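Local coordinates for uncharacterized protein (Pseudomonas syringae pv. tomato, PDB 3K4I) that is of unknown function but belongs to the aldolase/RraA family and is built round a mixed beta sheet in a three-chain assembly, at residues G39-I44 with L158-I163; A57-Y62 with I165-L170. All blocks are in the same frame, centred on the assembly; numbering follows the deposited sequence.

Contact 1. Residues G39-I44 with L158-I163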
loop_
_atom_site.group_PDB
_atom_site.type_symbol
_atom_site.label_atom_id
_atom_site.label_comp_id
_atom_site.label_asym_id
_atom_site.label_seq_id
_atom_site.Cartn_x
_atom_site.Cartn_y
_atom_site.Cartn_z
ATOM N N GLY C 39 18.809 11.718 1.592
ATOM C CA GLY C 39 19.019 10.308 1.916
ATOM C C GLY C 39 17.848 9.399 1.617
ATOM O O GLY C 39 17.994 8.197 1.645
ATOM N N GLY C 40 16.678 9.961 1.336
ATOM C CA GLY C 40 15.478 9.115 1.157
ATOM C C GLY C 40 15.390 8.412 -0.174
ATOM O O GLY C 40 15.807 8.961 -1.199
ATOM N N LEU C 41 14.876 7.184 -0.145
ATOM C CA LEU C 41 14.659 6.396 -1.362
ATOM C C LEU C 41 13.165 6.435 -1.716
ATOM O O LEU C 41 12.367 5.619 -1.232
ATOM C CB LEU C 41 15.156 4.950 -1.151
ATOM C CG LEU C 41 16.665 4.781 -0.846
ATOM C CD1 LEU C 41 17.005 3.325 -0.705
ATOM C CD2 LEU C 41 17.496 5.345 -1.990
ATOM N N PRO C 42 12.753 7.388 -2.580
ATOM C CA PRO C 42 11.288 7.532 -2.721
ATOM C C PRO C 42 10.691 6.321 -3.438
ATOM O O PRO C 42 11.336 5.756 -4.296
ATOM C CB PRO C 42 11.123 8.811 -3.549
ATOM C CG PRO C 42 12.418 8.944 -4.291
ATOM C CD PRO C 42 13.501 8.295 -3.467
ATOM N N GLY C 43 9.496 5.915 -3.029
ATOM C CA GLY C 43 8.861 4.772 -3.652
ATOM C C GLY C 43 9.230 3.420 -3.089
ATOM O O GLY C 43 8.586 2.448 -3.425
ATOM N N ILE C 44 10.248 3.349 -2.220
ATOM C CA ILE C 44 10.619 2.071 -1.608
ATOM C C ILE C 44 9.905 1.942 -0.244
ATOM O O ILE C 44 10.361 2.477 0.769
ATOM C CB ILE C 44 12.161 1.831 -1.531
ATOM C CG1 ILE C 44 12.790 1.892 -2.932
ATOM C CG2 ILE C 44 12.461 0.431 -0.892
ATOM C CD1 ILE C 44 14.249 1.494 -3.039
ATOM N N LEU C 158 25.502 1.386 -5.693
ATOM C CA LEU C 158 24.210 1.438 -6.389
ATOM C C LEU C 158 23.759 2.884 -6.527
ATOM O O LEU C 158 24.085 3.722 -5.689
ATOM C CB LEU C 158 23.123 0.709 -5.611
ATOM C CG LEU C 158 23.462 -0.693 -5.138
ATOM C CD1 LEU C 158 22.303 -1.223 -4.327
ATOM C CD2 LEU C 158 23.864 -1.650 -6.264
ATOM N N VAL C 159 23.004 3.179 -7.580
ATOM C CA VAL C 159 22.390 4.485 -7.624
ATOM C C VAL C 159 20.882 4.283 -7.805
ATOM O O VAL C 159 20.431 3.734 -8.814
ATOM C CB VAL C 159 23.005 5.400 -8.684
ATOM C CG1 VAL C 159 22.384 6.793 -8.574
ATOM C CG2 VAL C 159 24.526 5.496 -8.495
ATOM N N ILE C 160 20.115 4.687 -6.800
ATOM C CA ILE C 160 18.651 4.486 -6.812
ATOM C C ILE C 160 18.012 5.866 -6.766
ATOM O O ILE C 160 18.207 6.593 -5.817
ATOM C CB ILE C 160 18.192 3.628 -5.605
ATOM C CG1 ILE C 160 18.755 2.198 -5.705
ATOM C CG2 ILE C 160 16.655 3.602 -5.460
ATOM C CD1 ILE C 160 18.576 1.380 -4.434
ATOM N N ASP C 161 17.256 6.221 -7.801
ATOM C CA ASP C 161 16.635 7.557 -7.864
ATOM C C ASP C 161 17.679 8.691 -7.624
ATOM O O ASP C 161 17.387 9.648 -6.919
ATOM C CB ASP C 161 15.474 7.691 -6.833
ATOM C CG ASP C 161 14.356 6.641 -7.008
ATOM O OD1 ASP C 161 13.974 5.956 -6.005
ATOM O OD2 ASP C 161 13.838 6.510 -8.131
ATOM N N GLY C 162 18.900 8.549 -8.149
ATOM C CA GLY C 162 19.962 9.546 -7.932
ATOM C C GLY C 162 20.696 9.521 -6.596
ATOM O O GLY C 162 21.550 10.380 -6.344
ATOM N N ILE C 163 20.355 8.551 -5.742
ATOM C CA ILE C 163 20.991 8.383 -4.430
ATOM C C ILE C 163 21.962 7.227 -4.515
ATOM O O ILE C 163 21.591 6.123 -4.847
ATOM C CB ILE C 163 19.938 8.095 -3.324
ATOM C CG1 ILE C 163 18.837 9.162 -3.347
ATOM C CG2 ILE C 163 20.574 8.011 -1.913
ATOM C CD1 ILE C 163 19.370 10.547 -3.064
#

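Contact 2. Residues A57-Y62 with I165-L170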
loop_
_atom_site.group_PDB
_atom_site.type_symbol
_atom_site.label_atom_id
_atom_site.label_comp_id
_atom_site.label_asym_id
_atom_site.label_seq_id
_atom_site.Cartn_x
_atom_site.Cartn_y
_atom_site.Cartn_z
ATOM N N ALA C 57 24.735 -1.524 4.797
ATOM C CA ALA C 57 24.336 -1.891 3.452
ATOM C C ALA C 57 25.264 -2.955 2.883
ATOM O O ALA C 57 26.482 -2.778 2.895
ATOM C CB ALA C 57 24.355 -0.655 2.535
ATOM N N PHE C 58 24.672 -4.023 2.346
ATOM C CA PHE C 58 25.359 -4.984 1.533
ATOM C C PHE C 58 24.606 -4.896 0.206
ATOM O O PHE C 58 23.396 -5.163 0.177
ATOM C CB PHE C 58 25.198 -6.389 2.119
ATOM C CG PHE C 58 25.821 -7.462 1.283
ATOM C CD1 PHE C 58 27.076 -7.966 1.634
ATOM C CD2 PHE C 58 25.192 -7.929 0.114
ATOM C CE1 PHE C 58 27.692 -8.948 0.889
ATOM C CE2 PHE C 58 25.812 -8.913 -0.679
ATOM C CZ PHE C 58 27.065 -9.438 -0.268
ATOM N N THR C 59 25.302 -4.454 -0.828
ATOM C CA THR C 59 24.644 -4.084 -2.090
ATOM C C THR C 59 24.594 -5.228 -3.093
ATOM O O THR C 59 25.513 -6.058 -3.186
ATOM C CB THR C 59 25.323 -2.869 -2.733
ATOM O OG1 THR C 59 26.733 -3.108 -2.870
ATOM C CG2 THR C 59 25.132 -1.618 -1.883
ATOM N N VAL C 60 23.513 -5.270 -3.858
ATOM C CA VAL C 60 23.325 -6.318 -4.866
ATOM C C VAL C 60 22.816 -5.600 -6.106
ATOM O O VAL C 60 21.818 -4.870 -6.024
ATOM C CB VAL C 60 22.233 -7.314 -4.401
ATOM C CG1 VAL C 60 22.092 -8.451 -5.418
ATOM C CG2 VAL C 60 22.556 -7.852 -2.989
ATOM N N GLN C 61 23.490 -5.797 -7.243
ATOM C CA GLN C 61 23.096 -5.191 -8.521
ATOM C C GLN C 61 22.736 -6.274 -9.542
ATOM O O GLN C 61 23.537 -7.191 -9.773
ATOM C CB GLN C 61 24.243 -4.334 -9.067
ATOM C CG GLN C 61 23.950 -3.742 -10.470
ATOM C CD GLN C 61 22.841 -2.720 -10.387
ATOM O OE1 GLN C 61 21.752 -2.879 -11.008
ATOM N NE2 GLN C 61 23.060 -1.698 -9.588
ATOM N N TYR C 62 21.550 -6.153 -10.150
ATOM C CA TYR C 62 21.047 -7.089 -11.180
ATOM C C TYR C 62 21.234 -6.457 -12.562
ATOM O O TYR C 62 21.576 -5.274 -12.671
ATOM C CB TYR C 62 19.557 -7.433 -10.968
ATOM C CG TYR C 62 19.360 -8.337 -9.770
ATOM C CD1 TYR C 62 19.284 -9.725 -9.914
ATOM C CD2 TYR C 62 19.256 -7.791 -8.508
ATOM C CE1 TYR C 62 19.140 -10.565 -8.805
ATOM C CE2 TYR C 62 19.099 -8.611 -7.387
ATOM C CZ TYR C 62 19.050 -10.000 -7.564
ATOM O OH TYR C 62 18.881 -10.788 -6.452
ATOM N N ILE C 165 24.340 4.424 -2.942
ATOM C CA ILE C 165 24.506 3.529 -1.771
ATOM C C ILE C 165 25.824 2.802 -2.000
ATOM O O ILE C 165 26.026 2.106 -3.021
ATOM C CB ILE C 165 23.374 2.470 -1.601
ATOM C CG1 ILE C 165 21.986 3.128 -1.481
ATOM C CG2 ILE C 165 23.634 1.614 -0.381
ATOM C CD1 ILE C 165 21.202 3.153 -2.788
ATOM N N GLN C 166 26.752 3.016 -1.077
ATOM C CA GLN C 166 28.008 2.290 -1.057
ATOM C C GLN C 166 27.910 1.158 -0.032
ATOM O O GLN C 166 27.288 1.327 1.023
ATOM C CB GLN C 166 29.136 3.228 -0.614
ATOM C CG GLN C 166 29.493 4.340 -1.586
ATOM C CD GLN C 166 30.326 3.851 -2.743
ATOM O OE1 GLN C 166 30.627 2.665 -2.853
ATOM N NE2 GLN C 166 30.698 4.772 -3.636
ATOM N N PRO C 167 28.519 -0.000 -0.352
ATOM C CA PRO C 167 28.663 -1.058 0.654
ATOM C C PRO C 167 29.229 -0.446 1.929
ATOM O O PRO C 167 30.270 0.239 1.901
ATOM C CB PRO C 167 29.699 -2.003 0.046
ATOM C CG PRO C 167 29.690 -1.695 -1.453
ATOM C CD PRO C 167 29.315 -0.253 -1.573
ATOM N N GLY C 168 28.554 -0.710 3.038
ATOM C CA GLY C 168 29.031 -0.197 4.339
ATOM C C GLY C 168 28.249 1.012 4.835
ATOM O O GLY C 168 28.384 1.432 5.990
ATOM N N ASP C 169 27.418 1.585 3.967
ATOM C CA ASP C 169 26.584 2.729 4.377
ATOM C C ASP C 169 25.574 2.321 5.475
ATOM O O ASP C 169 25.176 1.163 5.593
ATOM C CB ASP C 169 25.858 3.347 3.178
ATOM C CG ASP C 169 26.764 4.252 2.323
ATOM O OD1 ASP C 169 27.906 4.594 2.700
ATOM O OD2 ASP C 169 26.280 4.680 1.246
ATOM N N LEU C 170 25.165 3.284 6.272
ATOM C CA LEU C 170 24.200 3.008 7.313
ATOM C C LEU C 170 22.768 3.095 6.760
ATOM O O LEU C 170 22.356 4.152 6.280
ATOM C CB LEU C 170 24.428 4.004 8.451
ATOM C CG LEU C 170 23.354 4.025 9.546
ATOM C CD1 LEU C 170 23.322 2.697 10.287
ATOM C CD2 LEU C 170 23.630 5.196 10.495
#

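Contact 1. Residues G39-I44 with L158-I163
Ile163 and Leu41 carry the apolar half of this contact, where a beta hairpin packs on the loop between helix 25-33 and strand 45-46. The hairpin joins strands 158-160 and 163-165 through a type I' turn from Ile160 to Ile163. The turn is closed in both directions by backbone bonds between its end residues. CD2 of Leu41 meets both isoleucines at the ends of that turn. Leu41 CD2 lies 3.9 Å from Ile163 CB and 4.0 Å from Ile160 CG2. The side chains of Leu41 and Ile160 cross at about a right angle. CG2 of Ile160 stands anti to its backbone N and is also met by Ile44 CD1, 4.0 Å away. CG1 of Ile163 packs against the carbonyl oxygen of Gly40 at 3.7 Å. Val117 and Val180 of the main sheet also touch Leu41, whose side chain is buried.

The other half is polar. Asp161 is exposed, while Pro42 also packs on Phe141 of a neighbouring subunit. The two meet tip to tip, with Asp161 OD1 3.5 Å from Pro42 CD. No hydrogen bond crosses between the segments. Arg138 bridges them instead, through a salt bridge from NH2 to Asp161 OD1 and a hydrogen bond from NH1 to Pro42 O. Its positive charge probably offsets the repulsion between two acceptors, Pro42 O and Asp161 OD1, only 3.1 Å apart.

Contact 2. Residues A57-Y62 with I165-L170
Ala57 is gripped at both backbone polar atoms by the turn that precedes strand 170-174. Ala57 N donates to Asp169 O at 2.8 Å, with an N-H...O angle of 165°. Ala57 O accepts from Gly168 N at 2.9 Å, in the carbonyl plane and on a lone pair. The same oxygen has a CA-H...O contact with Pro167.

This end of the contact is the tightly packed one. The CB of Ala57 points toward segment 165-170. Ala57 CB sits 3.8 Å from Ile165 CG2 and also touches Asp169 O. Ile165 CG2 then meets Thr59 CG2 at 3.9 Å, where the two side chains slide past each other in opposite directions. With chi1 at 53°, Thr59 OG1 lies between the backbone N and the carbonyl carbon and meets Pro167, while CG2 is left to meet Ile165. Thr59 OG1 touches Pro167 CG at 3.6 Å and is hydrogen-bonded to Val156 O.

The contact is looser on the side of Gln166, whose side chain starts away from the strand and is partly exposed. Gly168 is partly exposed too.

The turn is braced from within. Asp169 N bonds to Gln166 O, and Gln166 N donates to Asp169 OD2 from well above the carboxylate plane. The other carboxylate oxygen, OD1, is held by Gln183 N.

The arrangement is a type II beta turn from Gln166 to Asp169, with Gly168 at positive phi. It leads into strand 170-174, which pairs antiparallel with strand 53-63 in the mixed sheet of this aldolase/RraA-family protein.

The centres of contact 1 and contact 2 lie about 12 Å apart. Their segments alternate along the chain, in the order 39-44, 57-62, 158-163, 165-170. The hairpin of strands 158-160 and 163-165 connects the two contacts. Its turn packs on loop 39-44, and the chain then leads from its second strand into the turn beside strand 53-63. Leu158 N and Ile165 O, 2.8 Å apart, probably form a hydrogen bond within this hairpin. Ile160 CD1 and Ile165 CD1 also touch, at 3.6 Å. Leu158 CG packs on Thr59 CB at 3.7 Å. The first strand of the hairpin thus lies against strand 53-63 of the mixed sheet, while its turn lies on the loop before strand 45-46.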